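Local atomic coordinates of cellulase CEL9M (Clostridium cellulolyticum, PDB entry 1IA6), a protein that probably hydrolyses internal beta-1,4-glucosidic linkages of cellulose, lichenin and cereal beta-glucans, as an endoglucanase of glycoside hydrolase family 9. Residues L10-G23 against T88-Y100. Numbering follows the deposited sequence.
Sequences LKDSIIFFDANKCG and TGNTTKMLQQLKY. With ZN (zinc ion), chain C.
Gln97 makes the central polar link, its amide bonded in its own plane to Ile14, Asp18 and Lys21. Gln97 NE2 gives one hydrogen to Ile14 O (3.0 Å, 165° at the hydrogen) and the other to Asp18 OD1 (3.0 Å). Lys21 NZ completes the grip at 2.8 Å on a lone pair of Gln97 OE1, so both ends of the amide are bonded and its rotation is fixed. Asp18 joins two salt bridges: Lys93 NZ meets Asp18 OD2 on the syn side at 2.8 Å, whereas Lys21 NZ and Gln97 NE2 reach OD1 from opposite faces of the carboxylate; OD2 also accepts from Val31 N. The carboxylate probably offsets the two lysine charges, whose NZ atoms stand 4.5 Å apart.

The extended Lys21 chain lays CD over the centre of the Tyr100 ring, a CH-pi contact, while Tyr100 OH donates to Cys22 O at 2.6 Å from above the carbonyl plane. Just past this bond, Cys22 SG binds zinc together with Cys38, His39 and His55. Apolar packing centres on Ile14: chi1 of -64° turns CG2 onto Lys93 CG and Gln97 CG, and Ile14 CD1 lies 3.8 Å from Asn90 CB. A water bridges Lys11 O and Asn90 OD1.

This is side-by-side helix packing in the alpha-helical barrel of the family 9 module: residues 10-15 and 91-100 run nearly parallel, axes 10.1 Å apart at closest and 22° from each other. Helix 413-429 touches Leu10 and Phe17, and helix 64-80 packs on Phe17 and Leu98.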
loop_
_atom_site.group_PDB
_atom_site.type_symbol
_atom_site.label_atom_id
_atom_site.label_comp_id
_atom_site.label_asym_id
_atom_site.label_seq_id
_atom_site.Cartn_x
_atom_site.Cartn_y
_atom_site.Cartn_z
ATOM N N LEU A 10 7.405 -13.177 -3.945
ATOM C CA LEU A 10 7.263 -12.465 -2.679
ATOM C C LEU A 10 8.516 -11.642 -2.394
ATOM O O LEU A 10 8.426 -10.451 -2.096
ATOM C CB LEU A 10 7.023 -13.445 -1.527
ATOM C CG LEU A 10 6.937 -12.802 -0.139
ATOM C CD1 LEU A 10 5.786 -11.792 -0.105
ATOM C CD2 LEU A 10 6.731 -13.880 0.913
ATOM N N LYS A 11 9.679 -12.279 -2.491
ATOM C CA LYS A 11 10.944 -11.592 -2.253
ATOM C C LYS A 11 11.061 -10.365 -3.148
ATOM O O LYS A 11 11.428 -9.283 -2.688
ATOM C CB LYS A 11 12.131 -12.517 -2.532
ATOM C CG LYS A 11 13.481 -11.838 -2.295
ATOM C CD LYS A 11 14.661 -12.699 -2.735
ATOM C CE LYS A 11 14.741 -12.813 -4.249
ATOM N NZ LYS A 11 15.959 -13.559 -4.690
ATOM N N ASP A 12 10.754 -10.538 -4.430
ATOM C CA ASP A 12 10.834 -9.428 -5.372
ATOM C C ASP A 12 9.870 -8.295 -5.028
ATOM O O ASP A 12 10.249 -7.135 -5.089
ATOM C CB ASP A 12 10.533 -9.891 -6.801
ATOM C CG ASP A 12 11.610 -10.789 -7.376
ATOM O OD1 ASP A 12 12.757 -10.765 -6.883
ATOM O OD2 ASP A 12 11.305 -11.512 -8.346
ATOM N N SER A 13 8.632 -8.635 -4.672
ATOM C CA SER A 13 7.621 -7.624 -4.356
ATOM C C SER A 13 8.004 -6.758 -3.158
ATOM O O SER A 13 7.596 -5.598 -3.061
ATOM C CB SER A 13 6.255 -8.287 -4.124
ATOM O OG SER A 13 6.251 -9.091 -2.959
ATOM N N ILE A 14 8.790 -7.321 -2.248
ATOM C CA ILE A 14 9.242 -6.582 -1.072
ATOM C C ILE A 14 10.430 -5.703 -1.460
ATOM O O ILE A 14 10.538 -4.558 -1.028
ATOM C CB ILE A 14 9.679 -7.540 0.048
ATOM C CG1 ILE A 14 8.477 -8.360 0.522
ATOM C CG2 ILE A 14 10.303 -6.752 1.199
ATOM C CD1 ILE A 14 8.854 -9.541 1.403
ATOM N N ILE A 15 11.316 -6.253 -2.285
ATOM C CA ILE A 15 12.500 -5.537 -2.753
ATOM C C ILE A 15 12.138 -4.260 -3.509
ATOM O O ILE A 15 12.860 -3.262 -3.442
ATOM C CB ILE A 15 13.355 -6.454 -3.662
ATOM C CG1 ILE A 15 14.215 -7.373 -2.790
ATOM C CG2 ILE A 15 14.207 -5.627 -4.611
ATOM C CD1 ILE A 15 14.850 -8.530 -3.560
ATOM N N PHE A 16 11.021 -4.296 -4.225
ATOM C CA PHE A 16 10.557 -3.139 -4.988
ATOM C C PHE A 16 10.617 -1.828 -4.207
ATOM O O PHE A 16 11.046 -0.805 -4.733
ATOM C CB PHE A 16 9.111 -3.353 -5.448
ATOM C CG PHE A 16 8.428 -2.089 -5.884
ATOM C CD1 PHE A 16 8.772 -1.474 -7.081
ATOM C CD2 PHE A 16 7.467 -1.488 -5.072
ATOM C CE1 PHE A 16 8.173 -0.277 -7.465
ATOM C CE2 PHE A 16 6.864 -0.293 -5.447
ATOM C CZ PHE A 16 7.217 0.314 -6.644
ATOM N N PHE A 17 10.179 -1.858 -2.954
ATOM C CA PHE A 17 10.152 -0.648 -2.143
ATOM C C PHE A 17 11.482 0.084 -2.028
ATOM O O PHE A 17 11.504 1.298 -1.833
ATOM C CB PHE A 17 9.562 -0.976 -0.772
ATOM C CG PHE A 17 8.102 -1.328 -0.833
ATOM C CD1 PHE A 17 7.137 -0.328 -0.912
ATOM C CD2 PHE A 17 7.695 -2.656 -0.898
ATOM C CE1 PHE A 17 5.787 -0.643 -1.058
ATOM C CE2 PHE A 17 6.348 -2.983 -1.045
ATOM C CZ PHE A 17 5.393 -1.976 -1.126
ATOM N N ASP A 18 12.587 -0.646 -2.170
ATOM C CA ASP A 18 13.915 -0.040 -2.117
ATOM C C ASP A 18 14.067 1.016 -3.218
ATOM O O ASP A 18 14.798 1.994 -3.055
ATOM C CB ASP A 18 15.007 -1.111 -2.306
ATOM C CG ASP A 18 15.449 -1.747 -0.996
ATOM O OD1 ASP A 18 14.801 -1.504 0.041
ATOM O OD2 ASP A 18 16.452 -2.501 -1.011
ATOM N N ALA A 19 13.379 0.823 -4.338
ATOM C CA ALA A 19 13.487 1.765 -5.454
ATOM C C ALA A 19 12.859 3.122 -5.174
ATOM O O ALA A 19 13.181 4.107 -5.839
ATOM C CB ALA A 19 12.863 1.164 -6.715
ATOM N N ASN A 20 11.963 3.178 -4.196
ATOM C CA ASN A 20 11.285 4.431 -3.880
ATOM C C ASN A 20 11.702 5.099 -2.575
ATOM O O ASN A 20 11.137 6.129 -2.199
ATOM C CB ASN A 20 9.769 4.211 -3.897
ATOM C CG ASN A 20 9.201 4.208 -5.311
ATOM O OD1 ASN A 20 9.869 3.783 -6.253
ATOM N ND2 ASN A 20 7.963 4.678 -5.461
ATOM N N LYS A 21 12.691 4.533 -1.894
ATOM C CA LYS A 21 13.147 5.124 -0.640
ATOM C C LYS A 21 13.644 6.541 -0.875
ATOM O O LYS A 21 14.318 6.826 -1.865
ATOM C CB LYS A 21 14.232 4.257 0.007
ATOM C CG LYS A 21 13.647 3.013 0.661
ATOM C CD LYS A 21 14.687 2.136 1.323
ATOM C CE LYS A 21 14.012 0.939 1.986
ATOM N NZ LYS A 21 14.984 -0.037 2.537
ATOM N N CYS A 22 13.291 7.426 0.049
ATOM C CA CYS A 22 13.646 8.837 -0.038
ATOM C C CYS A 22 14.442 9.250 1.196
ATOM O O CYS A 22 14.268 8.678 2.271
ATOM C CB CYS A 22 12.355 9.653 -0.129
ATOM S SG CYS A 22 12.512 11.427 -0.380
ATOM N N GLY A 23 15.320 10.236 1.039
ATOM C CA GLY A 23 16.090 10.701 2.177
ATOM C C GLY A 23 17.584 10.450 2.131
ATOM O O GLY A 23 18.089 9.776 1.229
ATOM N N THR A 88 10.381 -18.161 4.078
ATOM C CA THR A 88 11.080 -17.763 2.860
ATOM C C THR A 88 12.258 -16.834 3.123
ATOM O O THR A 88 12.902 -16.366 2.186
ATOM C CB THR A 88 10.122 -17.068 1.866
ATOM O OG1 THR A 88 9.499 -15.946 2.503
ATOM C CG2 THR A 88 9.052 -18.036 1.394
ATOM N N GLY A 89 12.536 -16.568 4.396
ATOM C CA GLY A 89 13.648 -15.701 4.745
ATOM C C GLY A 89 13.466 -14.245 4.340
ATOM O O GLY A 89 14.442 -13.555 4.036
ATOM N N ASN A 90 12.224 -13.772 4.341
ATOM C CA ASN A 90 11.946 -12.389 3.967
ATOM C C ASN A 90 11.541 -11.483 5.123
ATOM O O ASN A 90 11.350 -10.281 4.935
ATOM C CB ASN A 90 10.857 -12.349 2.894
ATOM C CG ASN A 90 11.371 -12.770 1.537
ATOM O OD1 ASN A 90 12.301 -12.165 1.003
ATOM N ND2 ASN A 90 10.773 -13.813 0.969
ATOM N N THR A 91 11.424 -12.042 6.319
ATOM C CA THR A 91 11.014 -11.249 7.472
ATOM C C THR A 91 11.926 -10.069 7.788
ATOM O O THR A 91 11.448 -8.969 8.063
ATOM C CB THR A 91 10.897 -12.126 8.722
ATOM O OG1 THR A 91 9.971 -13.186 8.463
ATOM C CG2 THR A 91 10.394 -11.308 9.902
ATOM N N THR A 92 13.234 -10.295 7.758
ATOM C CA THR A 92 14.190 -9.236 8.058
ATOM C C THR A 92 14.067 -8.048 7.112
ATOM O O THR A 92 14.020 -6.900 7.555
ATOM C CB THR A 92 15.632 -9.764 8.005
ATOM O OG1 THR A 92 15.792 -10.802 8.978
ATOM C CG2 THR A 92 16.621 -8.641 8.293
ATOM N N LYS A 93 14.020 -8.322 5.814
ATOM C CA LYS A 93 13.908 -7.263 4.818
ATOM C C LYS A 93 12.564 -6.555 4.965
ATOM O O LYS A 93 12.489 -5.330 4.903
ATOM C CB LYS A 93 14.042 -7.851 3.407
ATOM C CG LYS A 93 14.069 -6.814 2.286
ATOM C CD LYS A 93 15.287 -5.906 2.390
ATOM C CE LYS A 93 15.331 -4.920 1.232
ATOM N NZ LYS A 93 16.525 -4.029 1.275
ATOM N N MET A 94 11.504 -7.331 5.170
ATOM C CA MET A 94 10.172 -6.761 5.334
ATOM C C MET A 94 10.152 -5.764 6.495
ATOM O O MET A 94 9.597 -4.670 6.376
ATOM C CB MET A 94 9.153 -7.874 5.589
ATOM C CG MET A 94 7.730 -7.384 5.747
ATOM S SD MET A 94 7.053 -6.734 4.201
ATOM C CE MET A 94 5.316 -6.893 4.533
ATOM N N LEU A 95 10.754 -6.143 7.619
ATOM C CA LEU A 95 10.792 -5.265 8.785
ATOM C C LEU A 95 11.562 -3.984 8.496
ATOM O O LEU A 95 11.222 -2.918 9.013
ATOM C CB LEU A 95 11.400 -5.998 9.989
ATOM C CG LEU A 95 10.465 -7.047 10.602
ATOM C CD1 LEU A 95 11.205 -7.861 11.654
ATOM C CD2 LEU A 95 9.259 -6.355 11.207
ATOM N N GLN A 96 12.597 -4.082 7.670
ATOM C CA GLN A 96 13.365 -2.901 7.314
ATOM C C GLN A 96 12.495 -1.941 6.497
ATOM O O GLN A 96 12.528 -0.736 6.725
ATOM C CB GLN A 96 14.608 -3.291 6.513
ATOM C CG GLN A 96 15.506 -4.276 7.249
ATOM C CD GLN A 96 16.834 -4.498 6.556
ATOM O OE1 GLN A 96 16.888 -4.660 5.339
ATOM N NE2 GLN A 96 17.913 -4.516 7.334
ATOM N N GLN A 97 11.710 -2.472 5.562
ATOM C CA GLN A 97 10.848 -1.624 4.732
ATOM C C GLN A 97 9.823 -0.927 5.615
ATOM O O GLN A 97 9.548 0.262 5.453
ATOM C CB GLN A 97 10.117 -2.453 3.666
ATOM C CG GLN A 97 11.010 -3.380 2.844
ATOM C CD GLN A 97 12.135 -2.648 2.140
ATOM O OE1 GLN A 97 12.922 -1.944 2.771
ATOM N NE2 GLN A 97 12.223 -2.820 0.826
ATOM N N LEU A 98 9.267 -1.676 6.559
ATOM C CA LEU A 98 8.267 -1.128 7.466
ATOM C C LEU A 98 8.841 -0.057 8.388
ATOM O O LEU A 98 8.231 0.995 8.581
ATOM C CB LEU A 98 7.637 -2.253 8.296
ATOM C CG LEU A 98 6.717 -3.174 7.490
ATOM C CD1 LEU A 98 6.426 -4.446 8.266
ATOM C CD2 LEU A 98 5.431 -2.432 7.168
ATOM N N LYS A 99 10.018 -0.307 8.949
ATOM C CA LYS A 99 10.607 0.678 9.845
ATOM C C LYS A 99 10.955 1.961 9.101
ATOM O O LYS A 99 10.951 3.046 9.690
ATOM C CB LYS A 99 11.850 0.122 10.541
ATOM C CG LYS A 99 12.280 0.979 11.735
ATOM C CD LYS A 99 13.391 0.330 12.540
ATOM C CE LYS A 99 13.667 1.102 13.829
ATOM N NZ LYS A 99 14.051 2.513 13.557
ATOM N N TYR A 100 11.246 1.852 7.807
ATOM C CA TYR A 100 11.568 3.046 7.038
ATOM C C TYR A 100 10.310 3.916 6.967
ATOM O O TYR A 100 10.397 5.148 6.940
ATOM C CB TYR A 100 12.039 2.686 5.630
ATOM C CG TYR A 100 12.958 3.733 5.032
ATOM C CD1 TYR A 100 14.296 3.814 5.422
ATOM C CD2 TYR A 100 12.487 4.657 4.103
ATOM C CE1 TYR A 100 15.145 4.791 4.899
ATOM C CE2 TYR A 100 13.327 5.642 3.572
ATOM C CZ TYR A 100 14.652 5.703 3.976
ATOM O OH TYR A 100 15.485 6.683 3.470
HETATM ZN ZN ZN C . 13.609 11.394 -2.382
HETATM O O HOH W 1 12.799 -9.383 0.026
#